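Long-range contact in aldehyde dehydrogenase family protein (Pseudomonas syringae pv. tomato, PDB 6X9L), which probably oxidises long-chain aliphatic aldehydes such as octanal to the corresponding acids, using NAD+ as the electron acceptor: residues 262-267 with 420-425. The protein carries 1 engineered substitution. Residues are numbered along the deposited sequence; the frame is centred on the assembly and turned at random.
Sequences SPNILL and GAHVQG
Gly-420 O lies against CD of Pro-263, and Ala-421 lays CB against CD and CG of the same proline. His-422 gives its backbone N-H to Pro-263 O (2.7 Å, bent to 141° at the hydrogen) and receives Ile-265 N on its own O, the donor standing above that carbonyl's plane. Its imidazole, CG anti to the carbonyl carbon (chi1 -76°), meets the His-444 ring on the next strand, while its CB touches Asn-264 OD1. His-422, Gln-424, Asn-264 and Leu-266 share one sheet face; Val-423 and Ile-265 take the other, where Val-423 CG1 lies 3.7 Å from Leu-267 CD1, packed against helix 428-435. Gln-424 N reaches Ile-265 O at 2.8 Å, almost along the C=O axis, and Gln-424 O accepts Leu-267 N. Bent at chi2 (-39°), the Gln-424 side chain runs alongside Leu-266, Gln-424 CG 3.5 Å from Leu-266 CD1, and sends NE2 to a lone pair of Asn-264 OD1 (3.0 Å), the two amide planes nearly perpendicular. Tyr-447 OH binds Asn-264 ND2, so both ends of that buried amide are held. Strands 263-266 and 422-424 thus pair in parallel inside the seven-stranded sheet of the aldehyde dehydrogenase catalytic domain, the His-422 side chain about 8 Å from octanal.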
# COMPACT_ATOMS: atom_id res chain seq x y z
N SER A 262 -17.51 -11.28 -9.03
CA SER A 262 -18.33 -10.81 -7.93
C SER A 262 -19.57 -11.68 -7.80
O SER A 262 -20.25 -11.96 -8.80
CB SER A 262 -18.68 -9.34 -8.11
OG SER A 262 -17.49 -8.55 -8.16
N PRO A 263 -19.89 -12.15 -6.59
CA PRO A 263 -21.09 -12.98 -6.40
C PRO A 263 -22.34 -12.14 -6.22
O PRO A 263 -22.31 -10.99 -5.77
CB PRO A 263 -20.77 -13.76 -5.13
CG PRO A 263 -19.87 -12.85 -4.35
CD PRO A 263 -19.06 -12.07 -5.39
N ASN A 264 -23.47 -12.74 -6.58
CA ASN A 264 -24.81 -12.21 -6.32
C ASN A 264 -25.58 -13.33 -5.62
O ASN A 264 -26.00 -14.30 -6.26
CB ASN A 264 -25.48 -11.76 -7.61
CG ASN A 264 -26.77 -11.01 -7.37
OD1 ASN A 264 -27.11 -10.66 -6.24
ND2 ASN A 264 -27.51 -10.75 -8.44
N ILE A 265 -25.73 -13.20 -4.29
CA ILE A 265 -26.49 -14.16 -3.49
C ILE A 265 -27.93 -13.70 -3.41
O ILE A 265 -28.22 -12.61 -2.91
CB ILE A 265 -25.91 -14.31 -2.07
CG1 ILE A 265 -24.50 -14.92 -2.06
CG2 ILE A 265 -26.85 -15.16 -1.22
CD1 ILE A 265 -23.94 -15.06 -0.64
N LEU A 266 -28.85 -14.53 -3.89
CA LEU A 266 -30.27 -14.37 -3.62
C LEU A 266 -30.60 -15.23 -2.40
O LEU A 266 -30.57 -16.47 -2.47
CB LEU A 266 -31.11 -14.75 -4.85
CG LEU A 266 -31.09 -13.68 -5.95
CD1 LEU A 266 -29.65 -13.24 -6.33
CD2 LEU A 266 -31.86 -14.14 -7.19
N LEU A 267 -30.89 -14.57 -1.28
CA LEU A 267 -31.34 -15.23 -0.07
C LEU A 267 -32.75 -15.79 -0.27
O LEU A 267 -33.51 -15.30 -1.10
CB LEU A 267 -31.31 -14.24 1.09
CG LEU A 267 -29.91 -13.72 1.45
CD1 LEU A 267 -30.00 -12.56 2.39
CD2 LEU A 267 -29.05 -14.82 2.07
N GLY A 420 -16.17 -6.83 -5.53
CA GLY A 420 -17.53 -6.47 -5.18
C GLY A 420 -18.38 -7.70 -4.93
O GLY A 420 -17.89 -8.83 -4.95
N ALA A 421 -19.68 -7.48 -4.71
CA ALA A 421 -20.60 -8.53 -4.29
C ALA A 421 -22.00 -7.93 -4.17
O ALA A 421 -22.16 -6.73 -3.95
CB ALA A 421 -20.18 -9.14 -2.95
N HIS A 422 -23.01 -8.80 -4.29
CA HIS A 422 -24.42 -8.41 -4.24
C HIS A 422 -25.23 -9.34 -3.34
O HIS A 422 -25.00 -10.55 -3.31
CB HIS A 422 -25.02 -8.42 -5.64
CG HIS A 422 -24.62 -7.23 -6.46
ND1 HIS A 422 -25.49 -6.20 -6.73
CD2 HIS A 422 -23.45 -6.92 -7.06
CE1 HIS A 422 -24.86 -5.29 -7.47
NE2 HIS A 422 -23.62 -5.71 -7.68
N VAL A 423 -26.19 -8.78 -2.61
CA VAL A 423 -27.09 -9.57 -1.78
C VAL A 423 -28.52 -9.14 -2.07
O VAL A 423 -28.82 -7.94 -2.12
CB VAL A 423 -26.77 -9.44 -0.28
CG1 VAL A 423 -27.72 -10.30 0.54
CG2 VAL A 423 -25.34 -9.87 -0.02
N GLN A 424 -29.38 -10.13 -2.32
CA GLN A 424 -30.82 -9.95 -2.50
C GLN A 424 -31.53 -10.62 -1.33
O GLN A 424 -31.28 -11.80 -1.04
CB GLN A 424 -31.31 -10.54 -3.82
CG GLN A 424 -30.51 -10.13 -5.03
CD GLN A 424 -30.10 -8.67 -4.98
OE1 GLN A 424 -30.83 -7.82 -4.45
NE2 GLN A 424 -28.91 -8.38 -5.51
N GLY A 425 -32.39 -9.88 -0.66
CA GLY A 425 -33.07 -10.41 0.49
C GLY A 425 -34.19 -9.50 0.95
O GLY A 425 -34.08 -8.27 0.81